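Local atomic coordinates of CptN Toxin (Eubacterium rectale DSM 17629, PDB entry 4RMO), a protein that acts as the toxin of a bacterial type III toxin-antitoxin system linked to phage resistance and is bound by an RNA antitoxin; probably an endoribonuclease. Residues 11-16 / 91-96; 31-36 / 46-51. All blocks are in the same frame, centred on the assembly; numbering follows the deposited sequence.

Overall arrangement
Contacts 1 and 2 meet at one sheet, with centres about 11 Å apart. Contact 2 is the hairpin of strands 32-37 and 44-51, with its centre about 3 Å from the centre of the chain. Contact 1 places helix 11-17 against strand 93-96, which pairs with strand 44-51 on the side away from strand 32-37. The backbone joins them through a probable hydrogen bond of 2.9 Å between Phe93 O and Met47 N. Phe93 CZ also packs 3.5 Å from His32 CD2. The RNA binds Asp91 through a guanine of chain B and passes close to contact 2, about 4 Å between nearest atoms.

Contact 1. Residues 11-16 / 91-96; sequences DRFFSD and DMFPIS. With nucleotides of chain B.
Helix 11-17 packs across strand 93-96 of the antiparallel sheet, and the loop just before that strand carries an RNA-binding aspartate. The axes of 11-16 and 93-96 come within 10.7 Å and make an angle of 119°, so the contact is made by long side chains. Phe13 carries most of it. Its CG is anti to the backbone N (chi1 175°), which carries the ring to the strand. Ile95 CD1 sits over one face of this ring, 3.8 Å from the centroid, in a CH-pi contact. Ile95 CG1 also touches CE1 of Phe13, at 3.7 Å. The far end of the ring meets Phe93 tip to tip, with Phe13 CE2 3.5 Å from Phe93 CE1. These two rings are nearly parallel, at 27°, but slid so far apart that they barely overlap. Phe14 adds a looser touch, its CZ being 4.4 Å from Phe93 CZ. At the start of 91-96, away from the helix, Asp91 binds the guanine of G3 of chain B. Its OD1 accepts from N2 of G3 at 2.8 Å, and its OD2 accepts from N1 of G3, also at 2.8 Å. Both bonds are nearly straight, and such a paired carboxylate grip is well suited to guanine. Around the apolar cluster, Tyr99 meets Phe13 edge-to-face, Ile9 of strand 6-9 touches Phe14, Phe93 and Ile95, and helix 146-153 packs on Phe93 and Pro94.

Contact 2. Residues 31-36 / 46-51; sequences PHYYCF and WMIPLS
Met47, present as selenomethionine, lies on the face of the hairpin that it shares with His32 and Tyr34. Its CB passes 3.8 Å from Tyr33 O. The chain then bends at chi2 (-68°) and chi3 (-62°), which turns it back over strand 32-37. SE comes to rest 4.0 Å from Tyr34 CB, in an oblique Met-aromatic contact with the Tyr34 ring. The tip, CE, ends 3.7 Å from His32 CB. Beside it, His32 CD2 crosses Pro49 and meets its CB at 3.7 Å. On the other face, Tyr33 and Ile48 lie side by side, and Phe36 CE1 presses on Trp46 CD1 at 3.6 Å. Tyr33 and Ile48 form the hydrogen-bonded pair: Tyr33 N to Ile48 O and Ile48 N to Tyr33 O are both 2.8 Å. Further along, Trp46 O takes Cys35 N while Trp46 N gives to Phe36 O, the pattern of a beta bulge. Pro49 has no N-H, and its non-hydrogen-bonded pairing with His32 asks for none. Five backbone bonds join the strands; backbone groups of His32, Tyr34, Met47 and Pro49 bond outward. The hairpin thus lies inside the sheet, its buried polar tips, Tyr33 OH and Trp46 NE1, satisfied by Glu123 and Asp38.

Contact 1. Residues 11-16 / 91-96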
loop_
_atom_site.group_PDB
_atom_site.type_symbol
_atom_site.label_atom_id
_atom_site.label_comp_id
_atom_site.label_asym_id
_atom_site.label_seq_id
_atom_site.Cartn_x
_atom_site.Cartn_y
_atom_site.Cartn_z
ATOM N N ASP A 11 -35.712 10.391 -11.533
ATOM C CA ASP A 11 -35.796 11.352 -12.654
ATOM C C ASP A 11 -36.063 12.761 -12.158
ATOM O O ASP A 11 -35.645 13.766 -12.770
ATOM C CB ASP A 11 -36.852 10.906 -13.693
ATOM C CG ASP A 11 -36.315 9.816 -14.635
ATOM O OD1 ASP A 11 -35.062 9.648 -14.772
ATOM O OD2 ASP A 11 -37.146 9.069 -15.194
ATOM N N ARG A 12 -36.745 12.841 -11.022
ATOM C CA ARG A 12 -37.040 14.135 -10.399
ATOM C C ARG A 12 -35.788 14.985 -10.236
ATOM O O ARG A 12 -35.839 16.211 -10.338
ATOM C CB ARG A 12 -37.678 13.870 -9.043
ATOM C CG ARG A 12 -38.461 15.001 -8.472
ATOM C CD ARG A 12 -38.545 14.844 -6.950
ATOM N NE ARG A 12 -38.915 16.143 -6.352
ATOM C CZ ARG A 12 -38.604 16.595 -5.130
ATOM N NH1 ARG A 12 -37.987 15.844 -4.212
ATOM N NH2 ARG A 12 -38.971 17.839 -4.803
ATOM N N PHE A 13 -34.664 14.346 -9.898
ATOM C CA PHE A 13 -33.404 15.077 -9.750
ATOM C C PHE A 13 -33.078 15.812 -11.054
ATOM O O PHE A 13 -32.790 17.009 -11.039
ATOM C CB PHE A 13 -32.249 14.160 -9.385
ATOM C CG PHE A 13 -30.905 14.856 -9.346
ATOM C CD1 PHE A 13 -30.544 15.618 -8.276
ATOM C CD2 PHE A 13 -30.010 14.725 -10.412
ATOM C CE1 PHE A 13 -29.296 16.233 -8.240
ATOM C CE2 PHE A 13 -28.783 15.346 -10.390
ATOM C CZ PHE A 13 -28.421 16.111 -9.306
ATOM N N PHE A 14 -33.185 15.114 -12.155
ATOM C CA PHE A 14 -32.796 15.677 -13.417
ATOM C C PHE A 14 -33.773 16.750 -13.918
ATOM O O PHE A 14 -33.340 17.761 -14.503
ATOM C CB PHE A 14 -32.584 14.550 -14.419
ATOM C CG PHE A 14 -31.418 13.645 -14.018
ATOM C CD1 PHE A 14 -30.126 13.967 -14.378
ATOM C CD2 PHE A 14 -31.622 12.557 -13.199
ATOM C CE1 PHE A 14 -29.076 13.156 -13.984
ATOM C CE2 PHE A 14 -30.575 11.745 -12.783
ATOM C CZ PHE A 14 -29.309 12.038 -13.192
ATOM N N SER A 15 -35.071 16.541 -13.685
ATOM C CA SER A 15 -36.066 17.568 -14.065
ATOM C C SER A 15 -35.962 18.780 -13.122
ATOM O O SER A 15 -35.933 19.890 -13.604
ATOM C CB SER A 15 -37.497 16.978 -14.125
ATOM O OG SER A 15 -37.880 16.451 -12.860
ATOM N N ASP A 16 -35.720 18.583 -11.821
ATOM C CA ASP A 16 -35.436 19.748 -10.936
ATOM C C ASP A 16 -34.215 20.538 -11.351
ATOM O O ASP A 16 -34.287 21.753 -11.438
ATOM C CB ASP A 16 -35.214 19.329 -9.479
ATOM C CG ASP A 16 -36.508 18.967 -8.755
ATOM O OD1 ASP A 16 -37.597 19.122 -9.345
ATOM O OD2 ASP A 16 -36.403 18.528 -7.588
ATOM N N ASP A 91 -17.955 14.042 -15.362
ATOM C CA ASP A 91 -19.339 14.483 -15.284
ATOM C C ASP A 91 -19.925 14.228 -13.923
ATOM O O ASP A 91 -21.145 14.096 -13.756
ATOM C CB ASP A 91 -20.160 13.770 -16.340
ATOM C CG ASP A 91 -19.788 14.196 -17.726
ATOM O OD1 ASP A 91 -19.546 15.391 -17.941
ATOM O OD2 ASP A 91 -19.795 13.343 -18.644
HETATM N N MSE A 92 -19.063 14.150 -12.940
HETATM C CA MSE A 92 -19.536 13.910 -11.579
HETATM C C MSE A 92 -20.327 15.084 -11.072
HETATM O O MSE A 92 -20.129 16.222 -11.533
HETATM C CB MSE A 92 -18.353 13.682 -10.662
HETATM C CG MSE A 92 -17.504 14.956 -10.537
HETATM SE SE MSE A 92 -15.842 14.546 -9.558
HETATM C CE MSE A 92 -16.562 14.165 -7.784
ATOM N N PHE A 93 -21.168 14.842 -10.074
ATOM C CA PHE A 93 -22.075 15.879 -9.615
ATOM C C PHE A 93 -22.625 15.570 -8.258
ATOM O O PHE A 93 -22.548 14.437 -7.801
ATOM C CB PHE A 93 -23.260 15.999 -10.599
ATOM C CG PHE A 93 -24.086 14.733 -10.685
ATOM C CD1 PHE A 93 -25.126 14.499 -9.812
ATOM C CD2 PHE A 93 -23.817 13.799 -11.645
ATOM C CE1 PHE A 93 -25.895 13.374 -9.909
ATOM C CE2 PHE A 93 -24.560 12.639 -11.745
ATOM C CZ PHE A 93 -25.610 12.421 -10.849
ATOM N N PRO A 94 -23.173 16.573 -7.588
ATOM C CA PRO A 94 -23.655 16.357 -6.231
ATOM C C PRO A 94 -25.113 16.080 -6.131
ATOM O O PRO A 94 -25.875 16.457 -6.998
ATOM C CB PRO A 94 -23.368 17.683 -5.562
ATOM C CG PRO A 94 -23.523 18.681 -6.658
ATOM C CD PRO A 94 -23.158 17.994 -7.942
ATOM N N ILE A 95 -25.504 15.412 -5.066
ATOM C CA ILE A 95 -26.874 15.023 -4.890
ATOM C C ILE A 95 -27.200 14.887 -3.395
ATOM O O ILE A 95 -26.300 14.860 -2.562
ATOM C CB ILE A 95 -27.133 13.695 -5.594
ATOM C CG1 ILE A 95 -28.606 13.515 -5.877
ATOM C CG2 ILE A 95 -26.661 12.505 -4.776
ATOM C CD1 ILE A 95 -28.855 12.595 -7.053
ATOM N N SER A 96 -28.482 14.861 -3.057
ATOM C CA SER A 96 -28.900 14.647 -1.677
ATOM C C SER A 96 -29.748 13.415 -1.626
ATOM O O SER A 96 -30.223 12.925 -2.649
ATOM C CB SER A 96 -29.707 15.859 -1.129
ATOM O OG SER A 96 -30.915 16.052 -1.831
ATOM P P G B 3 -19.939 13.067 -29.504
ATOM O OP1 G B 3 -19.388 13.026 -30.843
ATOM O OP2 G B 3 -19.646 11.939 -28.562
ATOM O "O5'" G B 3 -19.513 14.354 -28.690
ATOM C "C5'" G B 3 -19.762 15.672 -29.185
ATOM C "C4'" G B 3 -19.610 16.674 -28.058
ATOM O "O4'" G B 3 -20.588 16.361 -27.025
ATOM C "C3'" G B 3 -18.275 16.661 -27.333
ATOM O "O3'" G B 3 -17.318 17.522 -27.951
ATOM C "C2'" G B 3 -18.656 17.217 -25.972
ATOM O "O2'" G B 3 -18.726 18.626 -25.934
ATOM C "C1'" G B 3 -20.024 16.578 -25.752
ATOM N N9 G B 3 -19.942 15.294 -25.058
ATOM C C8 G B 3 -19.809 14.056 -25.628
ATOM N N7 G B 3 -19.695 13.096 -24.751
ATOM C C5 G B 3 -19.785 13.740 -23.526
ATOM C C6 G B 3 -19.735 13.219 -22.217
ATOM O O6 G B 3 -19.649 12.043 -21.864
ATOM N N1 G B 3 -19.858 14.223 -21.260
ATOM C C2 G B 3 -19.970 15.560 -21.533
ATOM N N2 G B 3 -20.039 16.378 -20.474
ATOM N N3 G B 3 -20.011 16.060 -22.755
ATOM C C4 G B 3 -19.929 15.097 -23.697
#

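Contact 2. Residues 31-36 / 46-51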
loop_
_atom_site.group_PDB
_atom_site.type_symbol
_atom_site.label_atom_id
_atom_site.label_comp_id
_atom_site.label_asym_id
_atom_site.label_seq_id
_atom_site.Cartn_x
_atom_site.Cartn_y
_atom_site.Cartn_z
ATOM N N PRO A 31 -26.849 3.402 -14.109
ATOM C CA PRO A 31 -26.244 3.281 -12.797
ATOM C C PRO A 31 -25.333 4.459 -12.485
ATOM O O PRO A 31 -24.615 4.922 -13.362
ATOM C CB PRO A 31 -25.434 1.971 -12.904
ATOM C CG PRO A 31 -25.133 1.809 -14.336
ATOM C CD PRO A 31 -26.312 2.401 -15.059
ATOM N N HIS A 32 -25.341 4.909 -11.230
ATOM C CA HIS A 32 -24.461 5.952 -10.776
ATOM C C HIS A 32 -23.693 5.459 -9.573
ATOM O O HIS A 32 -24.233 4.760 -8.708
ATOM C CB HIS A 32 -25.246 7.198 -10.360
ATOM C CG HIS A 32 -25.761 8.017 -11.490
ATOM N ND1 HIS A 32 -26.910 7.688 -12.184
ATOM C CD2 HIS A 32 -25.297 9.156 -12.051
ATOM C CE1 HIS A 32 -27.117 8.577 -13.137
ATOM N NE2 HIS A 32 -26.157 9.484 -13.074
ATOM N N TYR A 33 -22.437 5.876 -9.459
ATOM C CA TYR A 33 -21.565 5.431 -8.393
ATOM C C TYR A 33 -21.452 6.500 -7.315
ATOM O O TYR A 33 -21.118 7.648 -7.587
ATOM C CB TYR A 33 -20.165 5.167 -8.990
ATOM C CG TYR A 33 -19.066 4.751 -8.011
ATOM C CD1 TYR A 33 -19.077 3.498 -7.457
ATOM C CD2 TYR A 33 -18.012 5.593 -7.700
ATOM C CE1 TYR A 33 -18.089 3.084 -6.601
ATOM C CE2 TYR A 33 -16.975 5.185 -6.880
ATOM C CZ TYR A 33 -17.037 3.922 -6.314
ATOM O OH TYR A 33 -16.064 3.492 -5.442
ATOM N N TYR A 34 -21.641 6.105 -6.070
ATOM C CA TYR A 34 -21.484 7.004 -4.948
ATOM C C TYR A 34 -20.019 7.016 -4.500
ATOM O O TYR A 34 -19.551 6.078 -3.866
ATOM C CB TYR A 34 -22.364 6.560 -3.785
ATOM C CG TYR A 34 -22.065 7.290 -2.476
ATOM C CD1 TYR A 34 -21.683 8.623 -2.458
ATOM C CD2 TYR A 34 -22.183 6.637 -1.261
ATOM C CE1 TYR A 34 -21.409 9.284 -1.258
ATOM C CE2 TYR A 34 -21.938 7.282 -0.062
ATOM C CZ TYR A 34 -21.532 8.604 -0.064
ATOM O OH TYR A 34 -21.258 9.250 1.143
ATOM N N CYS A 35 -19.322 8.104 -4.804
ATOM C CA CYS A 35 -17.909 8.229 -4.536
ATOM C C CYS A 35 -17.508 8.698 -3.127
ATOM O O CYS A 35 -16.743 8.018 -2.439
ATOM C CB CYS A 35 -17.341 9.175 -5.562
ATOM S SG CYS A 35 -15.588 8.946 -5.590
ATOM N N PHE A 36 -17.988 9.843 -2.698
ATOM C CA PHE A 36 -17.732 10.310 -1.338
ATOM C C PHE A 36 -18.688 11.396 -0.940
ATOM O O PHE A 36 -19.259 12.055 -1.769
ATOM C CB PHE A 36 -16.297 10.842 -1.155
ATOM C CG PHE A 36 -15.821 11.721 -2.279
ATOM C CD1 PHE A 36 -16.298 13.012 -2.440
ATOM C CD2 PHE A 36 -14.835 11.298 -3.105
ATOM C CE1 PHE A 36 -15.828 13.839 -3.449
ATOM C CE2 PHE A 36 -14.378 12.097 -4.144
ATOM C CZ PHE A 36 -14.877 13.378 -4.321
ATOM N N TRP A 46 -21.326 12.956 -3.667
ATOM C CA TRP A 46 -20.783 13.129 -4.991
ATOM C C TRP A 46 -20.946 11.812 -5.755
ATOM O O TRP A 46 -20.547 10.735 -5.284
ATOM C CB TRP A 46 -19.341 13.587 -4.949
ATOM C CG TRP A 46 -19.268 14.986 -4.536
ATOM C CD1 TRP A 46 -19.085 15.461 -3.264
ATOM C CD2 TRP A 46 -19.425 16.126 -5.373
ATOM N NE1 TRP A 46 -19.144 16.847 -3.269
ATOM C CE2 TRP A 46 -19.345 17.273 -4.555
ATOM C CE3 TRP A 46 -19.644 16.296 -6.741
ATOM C CZ2 TRP A 46 -19.443 18.566 -5.068
ATOM C CZ3 TRP A 46 -19.731 17.580 -7.254
ATOM C CH2 TRP A 46 -19.612 18.702 -6.422
HETATM N N MSE A 47 -21.566 11.904 -6.910
HETATM C CA MSE A 47 -21.880 10.739 -7.715
HETATM C C MSE A 47 -21.152 10.806 -9.013
HETATM O O MSE A 47 -20.887 11.858 -9.544
HETATM C CB MSE A 47 -23.347 10.711 -8.104
HETATM C CG MSE A 47 -24.272 11.000 -6.961
HETATM SE SE MSE A 47 -24.201 9.510 -5.670
HETATM C CE MSE A 47 -24.847 7.972 -6.716
ATOM N N ILE A 48 -20.903 9.631 -9.588
ATOM C CA ILE A 48 -20.290 9.507 -10.909
ATOM C C ILE A 48 -21.152 8.634 -11.803
ATOM O O ILE A 48 -21.446 7.480 -11.491
ATOM C CB ILE A 48 -18.899 8.870 -10.784
ATOM C CG1 ILE A 48 -18.030 9.704 -9.816
ATOM C CG2 ILE A 48 -18.226 8.759 -12.136
ATOM C CD1 ILE A 48 -16.711 9.053 -9.497
ATOM N N PRO A 49 -21.548 9.166 -12.955
ATOM C CA PRO A 49 -22.344 8.381 -13.849
ATOM C C PRO A 49 -21.504 7.355 -14.617
ATOM O O PRO A 49 -20.390 7.658 -14.955
ATOM C CB PRO A 49 -22.874 9.442 -14.844
ATOM C CG PRO A 49 -21.832 10.488 -14.874
ATOM C CD PRO A 49 -21.275 10.517 -13.466
ATOM N N LEU A 50 -22.080 6.199 -14.958
ATOM C CA LEU A 50 -21.419 5.226 -15.796
ATOM C C LEU A 50 -21.967 5.138 -17.202
ATOM O O LEU A 50 -23.140 5.436 -17.443
ATOM C CB LEU A 50 -21.517 3.830 -15.200
ATOM C CG LEU A 50 -21.122 3.553 -13.756
ATOM C CD1 LEU A 50 -20.856 2.049 -13.592
ATOM C CD2 LEU A 50 -19.943 4.345 -13.254
ATOM N N SER A 51 -21.112 4.703 -18.120
ATOM C CA SER A 51 -21.492 4.381 -19.452
ATOM C C SER A 51 -20.840 3.039 -19.842
ATOM O O SER A 51 -19.715 2.750 -19.457
ATOM C CB SER A 51 -21.073 5.477 -20.375
ATOM O OG SER A 51 -21.197 5.077 -21.752
#